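Type II restriction enzyme SfiI (PDB 2EZV) cuts double-stranded DNA as a tetrameric type IIF restriction endonuclease, recognising two GGCC blocks separated by five base pairs of any sequence. Local coordinates at residues D[14-25]-D[229-237]. Numbering follows the deposited sequence.
Sequences ESVEKQTLRTIV and ACPWRLQEL
Lys18 lies extended across one face of the Trp232 indole, its CB 3.7 Å from the centroid of the six-membered ring, almost on the ring normal, and its CE by the five-membered ring. With CG anti to the backbone N (chi1 -166°) the chain follows the ring's long direction; NZ makes an off-centre cation-pi contact and a salt bridge with Asp252. Cys230 SG and Arg233 CG sit on the opposite face, toward the rim. The Arg233 guanidinium, its face against Trp232 CH2, grips Glu17 OE2 end-on through NH1 and NH2, at 2.9 and 2.6 Å; the carboxylate stands nearly perpendicular (88°) to the guanidinium. NH2 also reaches Glu14 OE2 at 3.2 Å, from above that carboxylate's plane. Replacing Trp232 by an alanine is likely to open a gap against the Lys18 chain and take the ring away from the guanidinium face. Further along, Leu21 CD1 packs 3.4 Å from Gln235 CG, while Gln235, bent at chi2, turns NE2 back to Trp232 O (2.7 Å). Val25 CG1 meets Leu237 CD2. Tyr195 OH bonds both Glu14 OE2 and Arg233 NE, tying the charge network to helix 192-195. Strand 234-238 runs almost parallel to the 14-25 segment of helix 10-41 and pairs antiparallel with strand 176-186, and the helix packs on the mixed sheet of this PDDEXK-clan nuclease, Leu21 touching Val183 of that strand and Glu17 touching Thr157 of strand 151-167.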
loop_
_atom_site.group_PDB
_atom_site.type_symbol
_atom_site.label_atom_id
_atom_site.label_comp_id
_atom_site.label_asym_id
_atom_site.label_seq_id
_atom_site.Cartn_x
_atom_site.Cartn_y
_atom_site.Cartn_z
ATOM N N GLU D 14 21.585 10.547 16.653
ATOM C CA GLU D 14 20.471 11.289 17.253
ATOM C C GLU D 14 19.658 11.940 16.139
ATOM O O GLU D 14 18.434 12.054 16.216
ATOM C CB GLU D 14 20.983 12.384 18.202
ATOM C CG GLU D 14 21.793 11.882 19.393
ATOM C CD GLU D 14 21.648 12.784 20.602
ATOM O OE1 GLU D 14 22.674 13.130 21.230
ATOM O OE2 GLU D 14 20.496 13.144 20.932
ATOM N N SER D 15 20.362 12.367 15.100
ATOM C CA SER D 15 19.741 13.009 13.963
ATOM C C SER D 15 18.712 12.107 13.291
ATOM O O SER D 15 17.636 12.573 12.909
ATOM C CB SER D 15 20.817 13.423 12.955
ATOM O OG SER D 15 20.240 14.057 11.834
ATOM N N VAL D 16 19.028 10.824 13.143
ATOM C CA VAL D 16 18.077 9.925 12.505
ATOM C C VAL D 16 16.896 9.663 13.425
ATOM O O VAL D 16 15.791 9.372 12.955
ATOM C CB VAL D 16 18.699 8.555 12.104
ATOM C CG1 VAL D 16 20.193 8.680 11.944
ATOM C CG2 VAL D 16 18.320 7.499 13.095
ATOM N N GLU D 17 17.118 9.744 14.732
ATOM C CA GLU D 17 16.010 9.518 15.652
ATOM C C GLU D 17 15.112 10.741 15.544
ATOM O O GLU D 17 13.887 10.637 15.559
ATOM C CB GLU D 17 16.508 9.317 17.090
ATOM C CG GLU D 17 17.008 7.902 17.356
ATOM C CD GLU D 17 17.552 7.689 18.768
ATOM O OE1 GLU D 17 17.849 6.528 19.119
ATOM O OE2 GLU D 17 17.695 8.668 19.530
ATOM N N LYS D 18 15.739 11.898 15.386
ATOM C CA LYS D 18 14.996 13.142 15.268
ATOM C C LYS D 18 14.099 13.167 14.030
ATOM O O LYS D 18 12.939 13.551 14.124
ATOM C CB LYS D 18 15.957 14.330 15.227
ATOM C CG LYS D 18 15.289 15.675 15.446
ATOM C CD LYS D 18 16.321 16.774 15.345
ATOM C CE LYS D 18 15.756 18.128 15.711
ATOM N NZ LYS D 18 16.775 19.212 15.538
ATOM N N GLN D 19 14.620 12.755 12.873
ATOM C CA GLN D 19 13.784 12.772 11.675
ATOM C C GLN D 19 12.733 11.666 11.734
ATOM O O GLN D 19 11.666 11.778 11.134
ATOM C CB GLN D 19 14.626 12.686 10.385
ATOM C CG GLN D 19 15.228 11.333 10.033
ATOM C CD GLN D 19 15.954 11.362 8.686
ATOM O OE1 GLN D 19 16.908 12.109 8.506
ATOM N NE2 GLN D 19 15.502 10.545 7.744
ATOM N N THR D 20 13.025 10.602 12.471
ATOM C CA THR D 20 12.057 9.518 12.631
ATOM C C THR D 20 10.900 10.104 13.444
ATOM O O THR D 20 9.733 9.975 13.082
ATOM C CB THR D 20 12.657 8.335 13.400
ATOM O OG1 THR D 20 13.663 7.709 12.599
ATOM C CG2 THR D 20 11.583 7.313 13.759
ATOM N N LEU D 21 11.246 10.792 14.526
ATOM C CA LEU D 21 10.252 11.399 15.393
ATOM C C LEU D 21 9.430 12.449 14.649
ATOM O O LEU D 21 8.195 12.446 14.723
ATOM C CB LEU D 21 10.946 12.020 16.604
ATOM C CG LEU D 21 10.128 12.448 17.829
ATOM C CD1 LEU D 21 10.062 13.945 17.883
ATOM C CD2 LEU D 21 8.746 11.845 17.797
ATOM N N ARG D 22 10.113 13.334 13.925
ATOM C CA ARG D 22 9.440 14.392 13.176
ATOM C C ARG D 22 8.371 13.841 12.237
ATOM O O ARG D 22 7.258 14.362 12.181
ATOM C CB ARG D 22 10.452 15.210 12.364
ATOM C CG ARG D 22 9.823 16.400 11.663
ATOM C CD ARG D 22 9.187 17.349 12.682
ATOM N NE ARG D 22 8.452 18.449 12.059
ATOM C CZ ARG D 22 7.276 18.316 11.451
ATOM N NH1 ARG D 22 6.692 17.125 11.380
ATOM N NH2 ARG D 22 6.673 19.380 10.922
ATOM N N THR D 23 8.722 12.792 11.497
ATOM C CA THR D 23 7.800 12.149 10.558
ATOM C C THR D 23 6.547 11.670 11.293
ATOM O O THR D 23 5.415 11.888 10.847
ATOM C CB THR D 23 8.475 10.938 9.884
ATOM O OG1 THR D 23 9.682 11.365 9.244
ATOM C CG2 THR D 23 7.564 10.311 8.854
ATOM N N ILE D 24 6.767 11.015 12.427
ATOM C CA ILE D 24 5.677 10.503 13.240
ATOM C C ILE D 24 4.768 11.603 13.789
ATOM O O ILE D 24 3.558 11.395 13.909
ATOM C CB ILE D 24 6.235 9.627 14.390
ATOM C CG1 ILE D 24 6.833 8.353 13.785
ATOM C CG2 ILE D 24 5.134 9.292 15.393
ATOM C CD1 ILE D 24 7.518 7.439 14.769
ATOM N N VAL D 25 5.338 12.768 14.107
ATOM C CA VAL D 25 4.545 13.888 14.628
ATOM C C VAL D 25 3.587 14.438 13.581
ATOM O O VAL D 25 2.483 14.869 13.930
ATOM C CB VAL D 25 5.429 15.050 15.140
ATOM C CG1 VAL D 25 4.553 16.263 15.513
ATOM C CG2 VAL D 25 6.205 14.602 16.354
ATOM N N ALA D 229 17.073 17.419 29.060
ATOM C CA ALA D 229 18.240 16.757 28.503
ATOM C C ALA D 229 18.308 17.005 26.999
ATOM O O ALA D 229 19.389 17.155 26.437
ATOM C CB ALA D 229 18.178 15.270 28.790
ATOM N N CYS D 230 17.147 17.060 26.354
ATOM C CA CYS D 230 17.070 17.283 24.914
ATOM C C CYS D 230 15.631 17.643 24.544
ATOM O O CYS D 230 14.770 16.773 24.423
ATOM C CB CYS D 230 17.504 16.018 24.169
ATOM S SG CYS D 230 17.620 16.188 22.372
ATOM N N PRO D 231 15.359 18.940 24.353
ATOM C CA PRO D 231 14.034 19.457 24.003
ATOM C C PRO D 231 13.230 18.715 22.938
ATOM O O PRO D 231 12.052 18.421 23.155
ATOM C CB PRO D 231 14.328 20.901 23.598
ATOM C CG PRO D 231 15.463 21.265 24.493
ATOM C CD PRO D 231 16.345 20.036 24.411
ATOM N N TRP D 232 13.843 18.410 21.792
ATOM C CA TRP D 232 13.096 17.747 20.727
ATOM C C TRP D 232 12.665 16.324 21.013
ATOM O O TRP D 232 11.791 15.800 20.335
ATOM C CB TRP D 232 13.851 17.794 19.390
ATOM C CG TRP D 232 15.160 17.065 19.350
ATOM C CD1 TRP D 232 16.398 17.614 19.465
ATOM C CD2 TRP D 232 15.360 15.659 19.142
ATOM N NE1 TRP D 232 17.362 16.641 19.337
ATOM C CE2 TRP D 232 16.753 15.433 19.138
ATOM C CE3 TRP D 232 14.499 14.570 18.958
ATOM C CZ2 TRP D 232 17.307 14.158 18.957
ATOM C CZ3 TRP D 232 15.051 13.301 18.779
ATOM C CH2 TRP D 232 16.443 13.108 18.781
ATOM N N ARG D 233 13.266 15.693 22.010
ATOM C CA ARG D 233 12.890 14.325 22.339
ATOM C C ARG D 233 11.534 14.233 23.029
ATOM O O ARG D 233 11.063 13.144 23.330
ATOM C CB ARG D 233 13.965 13.667 23.201
ATOM C CG ARG D 233 15.177 13.237 22.397
ATOM C CD ARG D 233 16.179 12.467 23.237
ATOM N NE ARG D 233 17.325 12.060 22.433
ATOM C CZ ARG D 233 17.333 11.027 21.594
ATOM N NH1 ARG D 233 16.254 10.278 21.445
ATOM N NH2 ARG D 233 18.424 10.753 20.891
ATOM N N LEU D 234 10.912 15.376 23.278
ATOM C CA LEU D 234 9.600 15.416 23.912
ATOM C C LEU D 234 8.720 16.381 23.124
ATOM O O LEU D 234 8.945 17.592 23.132
ATOM C CB LEU D 234 9.724 15.875 25.368
ATOM C CG LEU D 234 8.511 15.869 26.315
ATOM C CD1 LEU D 234 7.624 17.058 26.034
ATOM C CD2 LEU D 234 7.743 14.566 26.178
ATOM N N GLN D 235 7.729 15.835 22.430
ATOM C CA GLN D 235 6.813 16.646 21.640
ATOM C C GLN D 235 5.417 16.596 22.251
ATOM O O GLN D 235 5.069 15.657 22.964
ATOM C CB GLN D 235 6.755 16.137 20.200
ATOM C CG GLN D 235 8.078 16.168 19.463
ATOM C CD GLN D 235 8.661 17.560 19.359
ATOM O OE1 GLN D 235 7.947 18.528 19.122
ATOM N NE2 GLN D 235 9.979 17.663 19.518
ATOM N N GLU D 236 4.611 17.606 21.951
ATOM C CA GLU D 236 3.274 17.669 22.496
ATOM C C GLU D 236 2.271 18.231 21.511
ATOM O O GLU D 236 2.408 19.368 21.060
ATOM C CB GLU D 236 3.268 18.546 23.755
ATOM C CG GLU D 236 1.966 18.498 24.538
ATOM C CD GLU D 236 1.865 19.586 25.595
ATOM O OE1 GLU D 236 2.924 20.015 26.121
ATOM O OE2 GLU D 236 0.723 19.996 25.905
ATOM N N LEU D 237 1.264 17.429 21.181
ATOM C CA LEU D 237 0.201 17.860 20.286
ATOM C C LEU D 237 -1.002 18.037 21.203
ATOM O O LEU D 237 -1.591 17.068 21.678
ATOM C CB LEU D 237 -0.069 16.801 19.213
ATOM C CG LEU D 237 1.142 16.525 18.312
ATOM C CD1 LEU D 237 0.779 15.484 17.242
ATOM C CD2 LEU D 237 1.603 17.835 17.658
#